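PDB 4K3F: probable TonB-dependent receptor from Pseudomonas aeruginosa, which probably serves as the periplasmic methionine-binding lipoprotein of an uptake system, holding the amino acid in a pocket between two lobes. Local coordinates for residues L52-F57 with L200-D205; V80-L85 with A235-F240; S100-V105 with Q164-L169. One frame throughout, in Å; residues are numbered along the deposited sequence. Where two conformers were deposited one is given.

Contact 1 (L52-F57 with L200-D205); sequences LDANFF and LVARPD. With MSE (selenomethionine), chain B.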
# COMPACT_ATOMS: atom_id res chain seq x y z
N LEU A 52 13.29 1.32 15.88
CA LEU A 52 12.92 -0.04 15.43
C LEU A 52 13.86 -0.36 14.28
O LEU A 52 14.39 0.56 13.63
CB LEU A 52 11.47 -0.07 14.94
CG LEU A 52 10.43 0.33 15.96
CD1 LEU A 52 9.04 0.33 15.34
CD2 LEU A 52 10.48 -0.63 17.12
N ASP A 53 14.07 -1.64 14.02
CA ASP A 53 15.04 -2.07 13.03
C ASP A 53 14.56 -1.95 11.54
O ASP A 53 15.36 -1.68 10.65
CB ASP A 53 15.41 -3.50 13.24
CG ASP A 53 16.12 -3.78 14.59
OD1 ASP A 53 17.00 -2.99 15.02
OD2 ASP A 53 15.79 -4.81 15.18
N ALA A 54 13.29 -2.14 11.31
CA ALA A 54 12.72 -2.25 9.97
C ALA A 54 11.23 -1.97 9.98
O ALA A 54 10.61 -1.82 11.03
CB ALA A 54 12.96 -3.67 9.45
N ASN A 55 10.65 -1.84 8.80
CA ASN A 55 9.21 -1.73 8.67
C ASN A 55 8.70 -2.46 7.44
O ASN A 55 9.45 -2.79 6.51
CB ASN A 55 8.71 -0.26 8.76
CG ASN A 55 9.18 0.61 7.60
OD1 ASN A 55 8.99 0.28 6.42
ND2 ASN A 55 9.73 1.74 7.92
N PHE A 56 7.39 -2.65 7.43
CA PHE A 56 6.70 -3.38 6.36
C PHE A 56 5.31 -2.82 6.21
O PHE A 56 4.41 -3.17 6.95
CB PHE A 56 6.72 -4.88 6.66
CG PHE A 56 6.03 -5.73 5.63
CD1 PHE A 56 6.22 -5.52 4.27
CD2 PHE A 56 5.21 -6.78 6.00
CE1 PHE A 56 5.57 -6.33 3.32
CE2 PHE A 56 4.58 -7.59 5.05
CZ PHE A 56 4.77 -7.37 3.72
N PHE A 57 5.17 -1.91 5.24
CA PHE A 57 3.91 -1.15 5.05
C PHE A 57 3.80 -0.40 3.75
O PHE A 57 2.73 0.01 3.43
CB PHE A 57 3.61 -0.15 6.19
CG PHE A 57 4.34 1.16 6.05
CD1 PHE A 57 5.67 1.27 6.36
CD2 PHE A 57 3.67 2.28 5.57
CE1 PHE A 57 6.35 2.51 6.24
CE2 PHE A 57 4.33 3.49 5.45
CZ PHE A 57 5.66 3.59 5.77
N LEU A 200 9.74 -4.78 2.42
CA LEU A 200 10.38 -4.72 3.73
C LEU A 200 11.46 -3.64 3.61
O LEU A 200 12.23 -3.67 2.65
CB LEU A 200 11.02 -6.05 4.05
CG LEU A 200 11.91 -6.12 5.27
CD1 LEU A 200 11.09 -5.95 6.51
CD2 LEU A 200 12.63 -7.46 5.33
N VAL A 201 11.56 -2.74 4.59
CA VAL A 201 12.44 -1.56 4.52
C VAL A 201 13.25 -1.53 5.79
O VAL A 201 12.74 -1.81 6.90
CB VAL A 201 11.59 -0.25 4.35
CG1 VAL A 201 12.45 1.01 4.54
CG2 VAL A 201 11.00 -0.27 2.96
N ALA A 202 14.51 -1.19 5.64
CA ALA A 202 15.40 -1.10 6.79
C ALA A 202 16.41 -0.02 6.55
O ALA A 202 16.09 0.95 5.88
CB ALA A 202 16.01 -2.49 7.06
N ARG A 203 17.60 -0.14 7.13
CA ARG A 203 18.62 0.90 7.01
C ARG A 203 19.88 0.32 6.37
O ARG A 203 20.08 -0.88 6.39
CB ARG A 203 18.98 1.38 8.41
CG ARG A 203 17.82 2.08 9.11
CD ARG A 203 18.23 2.82 10.39
NE ARG A 203 18.86 1.88 11.30
CZ ARG A 203 18.26 1.22 12.29
NH1 ARG A 203 17.02 1.51 12.67
NH2 ARG A 203 18.96 0.31 12.95
N PRO A 204 20.77 1.19 5.86
CA PRO A 204 22.06 0.64 5.42
C PRO A 204 22.76 -0.24 6.43
O PRO A 204 23.39 -1.22 6.04
CB PRO A 204 22.87 1.89 5.08
CG PRO A 204 21.80 2.86 4.60
CD PRO A 204 20.64 2.62 5.53
N ASP A 205 22.65 0.06 7.72
CA ASP A 205 23.36 -0.68 8.74
C ASP A 205 22.90 -2.11 8.91
O ASP A 205 23.71 -2.97 9.32
CB ASP A 205 23.38 0.05 10.09
CG ASP A 205 21.98 0.29 10.70
OD1 ASP A 205 21.34 -0.64 11.29
OD2 ASP A 205 21.54 1.46 10.58
N MSE B . -0.28 -1.15 1.48
CA MSE B . -0.39 0.15 0.75
C MSE B . -0.61 -0.19 -0.72
O MSE B . 0.05 -1.08 -1.25
OXT MSE B . -1.45 0.44 -1.38
CB MSE B . 0.87 1.02 0.92
CG MSE B . 0.76 2.35 0.22
SE MSE B . 2.47 3.32 0.33
CE MSE B . 2.50 3.70 2.18
O HOH W 1 17.20 -0.26 15.22
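Asn-55 and Val-201 face each other as an antiparallel hydrogen-bonded pair, their side chains side by side and pointing the same way. Asn-55 N gives a fairly straight bond of 2.8 Å to Val-201 O, and Val-201 N returns one of 2.9 Å to Asn-55 O. Chi1 of 65° sets Asn-55 CG between its backbone N and carbonyl carbon; from there the amide is turned (chi2 54°) with OD1 on the valine side, 3.4 Å from Val-201 CB. Its other branch, ND2, turns to Asn-44 OD1. On the other face of the sheet, Ala-54 CB meets Leu-200 CD1 at 4.2 Å and also Ala-202 CB.

Past the paired residues, Arg-203 brings NH1 to Leu-52 O (3.0 Å), a bent, weak bond near the guanidinium plane; NH1 also reaches Val-47 O. NE and NH2 grip Asp-205 side-on, each on a syn lone pair of a different carboxylate oxygen, which fixes the rotation of the guanidinium. A water accepts from Arg-203 NH2 and donates to Asp-53 OD1 (2.7 Å), linking charges too far apart for a salt bridge, while Asp-53 OD2 accepts from Thr-6 N on strand 3-9.

Phe-57, where the chain turns a corner, belongs to the selenomethionine pocket. Strand 54-59 lies between 3-9 and 198-202, with Met-212 of helix 210-218 packed on the alanines and helix 42-48 against Asn-55.

Contact 2 (V80-L85 with A235-F240); sequences VHIEPL and AVVPAF. With MSE (selenomethionine), chain B.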
# COMPACT_ATOMS: atom_id res chain seq x y z
N VAL A 80 7.38 -8.20 -1.24
CA VAL A 80 6.58 -9.24 -0.68
C VAL A 80 5.28 -9.47 -1.43
O VAL A 80 5.00 -10.61 -1.79
CB VAL A 80 6.30 -9.01 0.81
CG1 VAL A 80 5.54 -10.20 1.37
CG2 VAL A 80 7.59 -8.84 1.60
N HIS A 81 4.46 -8.43 -1.61
CA HIS A 81 3.14 -8.57 -2.17
C HIS A 81 2.68 -7.30 -2.83
O HIS A 81 3.28 -6.24 -2.64
CB HIS A 81 2.12 -8.98 -1.10
CG HIS A 81 1.81 -7.90 -0.11
ND1 HIS A 81 2.41 -7.79 1.12
CD2 HIS A 81 0.93 -6.87 -0.19
CE1 HIS A 81 1.93 -6.74 1.75
NE2 HIS A 81 1.03 -6.16 0.97
N ILE A 82 1.62 -7.44 -3.61
CA ILE A 82 0.98 -6.28 -4.26
C ILE A 82 -0.44 -6.22 -3.74
O ILE A 82 -1.06 -7.27 -3.49
CB ILE A 82 0.98 -6.40 -5.82
CG1 ILE A 82 2.39 -6.66 -6.34
CG2 ILE A 82 0.46 -5.13 -6.47
CD1 ILE A 82 2.52 -8.02 -6.98
N GLU A 83 -0.96 -5.01 -3.59
CA GLU A 83 -2.36 -4.78 -3.15
C GLU A 83 -3.06 -3.96 -4.21
O GLU A 83 -3.11 -2.75 -4.10
CB GLU A 83 -2.38 -3.95 -1.85
CG GLU A 83 -1.79 -4.64 -0.66
CD GLU A 83 -1.65 -3.75 0.57
OE1 GLU A 83 -2.27 -2.64 0.69
OE2 GLU A 83 -0.88 -4.16 1.42
N PRO A 84 -3.59 -4.61 -5.25
CA PRO A 84 -4.20 -3.81 -6.31
C PRO A 84 -5.24 -2.83 -5.78
O PRO A 84 -6.16 -3.21 -5.03
CB PRO A 84 -4.81 -4.86 -7.23
CG PRO A 84 -3.87 -6.01 -7.07
CD PRO A 84 -3.52 -6.02 -5.58
N LEU A 85 -5.08 -1.57 -6.13
CA LEU A 85 -5.92 -0.49 -5.58
C LEU A 85 -7.26 -0.47 -6.29
O LEU A 85 -7.32 -0.48 -7.54
CB LEU A 85 -5.21 0.83 -5.76
CG LEU A 85 -5.95 1.94 -5.00
CD1 LEU A 85 -5.00 2.63 -4.07
CD2 LEU A 85 -6.55 2.83 -6.02
N ALA A 235 -7.09 -10.41 -3.04
CA ALA A 235 -6.96 -8.97 -2.72
C ALA A 235 -5.52 -8.55 -2.48
O ALA A 235 -5.15 -7.34 -2.63
CB ALA A 235 -7.80 -8.65 -1.51
N VAL A 236 -4.70 -9.53 -2.08
CA VAL A 236 -3.27 -9.36 -1.81
C VAL A 236 -2.59 -10.44 -2.63
O VAL A 236 -2.95 -11.63 -2.51
CB VAL A 236 -2.95 -9.46 -0.32
CG1 VAL A 236 -1.46 -9.28 -0.06
CG2 VAL A 236 -3.77 -8.45 0.45
N VAL A 237 -1.70 -10.02 -3.52
CA VAL A 237 -1.07 -10.90 -4.48
C VAL A 237 0.40 -11.08 -4.12
O VAL A 237 1.14 -10.08 -4.01
CB VAL A 237 -1.19 -10.30 -5.88
CG1 VAL A 237 -0.50 -11.18 -6.92
CG2 VAL A 237 -2.65 -10.07 -6.25
N PRO A 238 0.87 -12.33 -3.91
CA PRO A 238 2.28 -12.51 -3.70
C PRO A 238 3.13 -11.98 -4.87
O PRO A 238 2.76 -12.14 -6.05
CB PRO A 238 2.43 -14.02 -3.59
CG PRO A 238 1.07 -14.57 -3.33
CD PRO A 238 0.11 -13.60 -3.93
N ALA A 239 4.28 -11.40 -4.54
CA ALA A 239 5.15 -10.75 -5.51
C ALA A 239 6.42 -11.57 -5.69
O ALA A 239 7.51 -11.03 -5.84
CB ALA A 239 5.48 -9.35 -5.04
N PHE A 240 6.27 -12.89 -5.61
CA PHE A 240 7.41 -13.79 -5.71
C PHE A 240 6.87 -15.16 -6.15
O PHE A 240 5.65 -15.37 -6.28
CB PHE A 240 8.21 -13.83 -4.38
CG PHE A 240 7.41 -14.32 -3.20
CD1 PHE A 240 7.32 -15.68 -2.92
CD2 PHE A 240 6.70 -13.44 -2.43
CE1 PHE A 240 6.56 -16.13 -1.86
CE2 PHE A 240 5.94 -13.88 -1.35
CZ PHE A 240 5.87 -15.23 -1.07
OXT PHE A 240 7.68 -16.08 -6.35
N MSE B . -0.28 -1.15 1.48
CA MSE B . -0.39 0.15 0.75
C MSE B . -0.61 -0.19 -0.72
O MSE B . 0.05 -1.08 -1.25
OXT MSE B . -1.45 0.44 -1.38
CB MSE B . 0.87 1.02 0.92
CG MSE B . 0.76 2.35 0.22
SE MSE B . 2.47 3.32 0.33
CE MSE B . 2.50 3.70 2.18
O HOH W 2 -6.84 -5.73 -4.13
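Val-80 O takes two different neighbours from the very end of the chain: Ala-239 N donates to it at 3.0 Å from 41° above the carbonyl plane, while the ring of the C-terminal Phe-240 presents its edge, with CD2 at 3.4 Å. Regular antiparallel pairing follows at Ile-82 and Val-237. Ile-82 N donates to Val-237 O (2.7 Å), and the reverse bond from Val-237 N to Ile-82 O is almost straight at 177°. Ile-82 reaches with CD1 to Ala-239 CB at 3.8 Å, and Pro-84 sets its CD against CG2 of Val-237, the two side chains at about a right angle.

On the side away from Ile-82 and Val-237, His-81 crosses Val-236 obliquely, with CG1 of the valine 3.4 Å from His-81 CD2. The same imidazole donates through NE2 to the anti lone pair of Glu-83 OE2 (2.8 Å), nearly in the ring plane. That bond positions the carboxylate, whose OE1 accepts from the amino N of the bound selenomethionine at 2.6 Å; a histidine in the second shell thus steadies a first-shell glutamate of the pocket. One water donates to both Pro-84 O and Ala-235 O.

Strand 237-238 is outermost in its sheet, beside 75-82, which has 198-202 as its other neighbour. Helix 222-232 packs on Val-236 and Pro-238 through Ile-228, and helix 11-26 meets His-81 and Glu-83.

Contact 3 (S100-V105 with Q164-L169); sequences SGATVV and QVDMAL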
# COMPACT_ATOMS: atom_id res chain seq x y z
N SER A 100 -22.54 13.78 -13.45
CA SER A 100 -21.77 14.98 -13.74
C SER A 100 -21.44 15.65 -12.43
O SER A 100 -22.29 15.75 -11.56
CB SER A 100 -22.60 15.94 -14.62
OG SER A 100 -21.91 17.16 -14.84
N GLY A 101 -20.21 16.12 -12.28
CA GLY A 101 -19.77 16.74 -11.04
C GLY A 101 -19.56 15.78 -9.85
O GLY A 101 -19.45 16.22 -8.71
N ALA A 102 -19.46 14.48 -10.12
CA ALA A 102 -19.19 13.50 -9.11
C ALA A 102 -17.94 13.83 -8.30
O ALA A 102 -16.90 14.27 -8.83
CB ALA A 102 -19.07 12.10 -9.69
N THR A 103 -18.07 13.59 -6.99
CA THR A 103 -16.98 13.73 -6.08
C THR A 103 -16.25 12.41 -5.97
O THR A 103 -16.83 11.39 -5.60
CB THR A 103 -17.44 14.23 -4.69
OG1 THR A 103 -18.50 13.39 -4.18
CG2 THR A 103 -17.92 15.67 -4.79
N VAL A 104 -14.96 12.47 -6.28
CA VAL A 104 -14.09 11.28 -6.25
C VAL A 104 -12.88 11.61 -5.39
O VAL A 104 -12.07 12.48 -5.75
CB VAL A 104 -13.66 10.91 -7.68
CG1 VAL A 104 -12.76 9.71 -7.70
CG2 VAL A 104 -14.90 10.63 -8.52
N VAL A 105 -12.74 10.93 -4.26
CA VAL A 105 -11.66 11.22 -3.33
C VAL A 105 -10.51 10.23 -3.55
O VAL A 105 -10.73 9.04 -3.79
CB VAL A 105 -12.13 11.30 -1.86
CG1 VAL A 105 -12.66 9.96 -1.36
CG2 VAL A 105 -11.04 11.85 -0.98
N GLN A 164 -19.85 9.74 2.18
CA GLN A 164 -20.02 11.17 1.97
C GLN A 164 -19.50 11.64 0.60
O GLN A 164 -19.38 12.84 0.39
CB GLN A 164 -19.26 11.95 3.06
CG GLN A 164 -19.66 11.65 4.51
CD GLN A 164 -18.59 12.04 5.53
OE1 GLN A 164 -17.87 11.19 6.04
NE2 GLN A 164 -18.47 13.33 5.81
N VAL A 165 -19.11 10.70 -0.27
CA VAL A 165 -18.63 11.01 -1.60
C VAL A 165 -19.25 10.06 -2.62
O VAL A 165 -19.84 9.05 -2.26
CB VAL A 165 -17.07 10.94 -1.66
CG1 VAL A 165 -16.46 11.94 -0.67
CG2 VAL A 165 -16.55 9.54 -1.40
N ASP A 166 -19.12 10.36 -3.91
CA ASP A 166 -19.60 9.46 -4.92
C ASP A 166 -18.70 8.27 -5.13
O ASP A 166 -19.19 7.19 -5.51
CB ASP A 166 -19.83 10.26 -6.21
CG ASP A 166 -20.92 11.34 -6.03
OD1 ASP A 166 -21.93 11.08 -5.32
OD2 ASP A 166 -20.77 12.47 -6.55
N MSE A 167 -17.37 8.46 -4.98
CA MSE A 167 -16.42 7.34 -5.15
C MSE A 167 -15.15 7.68 -4.38
O MSE A 167 -14.76 8.87 -4.32
CB MSE A 167 -16.14 7.11 -6.64
CG MSE A 167 -15.36 5.84 -6.93
SE MSE A 167 -15.50 5.32 -8.81
CE MSE A 167 -14.50 6.82 -9.55
N ALA A 168 -14.50 6.64 -3.88
CA ALA A 168 -13.22 6.75 -3.20
C ALA A 168 -12.26 5.68 -3.67
O ALA A 168 -12.62 4.52 -3.82
CB ALA A 168 -13.38 6.70 -1.69
N LEU A 169 -11.03 6.09 -3.93
CA LEU A 169 -9.97 5.16 -4.32
C LEU A 169 -9.12 4.93 -3.08
O LEU A 169 -8.43 5.84 -2.64
CB LEU A 169 -9.16 5.68 -5.51
CG LEU A 169 -9.80 5.43 -6.90
CD1 LEU A 169 -11.14 6.14 -7.05
CD2 LEU A 169 -8.84 5.82 -8.00
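Thr-103 O is gripped by two consecutive amides: Met-167 N donates at 3.0 Å, nearly in line with the carbonyl, and Asp-166 N adds a weak, bent bond. Asp-166 N also gives a straighter bond to Thr-103 OG1 (3.1 Å), so its single hydrogen is shared between two oxygens of the same threonine. The aspartate answers with its side chain. Chi1 of -63° puts CG of Asp-166 beside its own backbone N, anti to the carbonyl carbon. Its OD2 accepts from Thr-103 N at 3.0 Å, met on the anti side of the carboxylate and 26° out of its plane. The Thr-103 and Asp-166 side chains cross at about a right angle, and these bonds join the residues where the two strands start, just ahead of the regular parallel pairing.

Beyond them, Val-105 N donates to Met-167 O, and Leu-169 N to Val-105 O at 3.0 Å (169°). Val-104 and Met-167, a selenomethionine, lie side by side on one face; CE of the latter touches Val-104 CG1 at 3.8 Å, and Leu-169 CD1 also reaches Val-104 CG1. On the other face Val-105 CG1 is pressed against Ala-168 CB at 3.4 Å, tighter than usual, with Val-165 CG2 also beside it at 3.9 Å.

Strand 103-107 lies between 149-153 and 167-170, while helix 110-122 packs on Met-167 and Leu-169. Parallel strands in a mixed sheet flanked by helices are the build of the alpha/beta lobes of periplasmic binding proteins, the clan to which the NlpA lipoproteins belong.

In the fold
From the N terminus the chain lays down strands 3-9 and 30-36, then 54-59, whose partner in contact 1 comes only with residues 200-205. Before that loop closes, strand 75-82 opens contact 2, which waits for the C-terminal residues 235-240; contacts 1 and 2 therefore cross. Both tie together the six-stranded sheet, where 198-202 and 75-82 are neighbours, and both touch the selenomethionine; Phe-56 packs on Val-80 and His-81. Contact 3 opens and closes within both larger loops and joins strands of the five-stranded sheet. It touches contact 2 through Leu-85 on Leu-169, but its nearest atoms stay about 14 Å from contact 1.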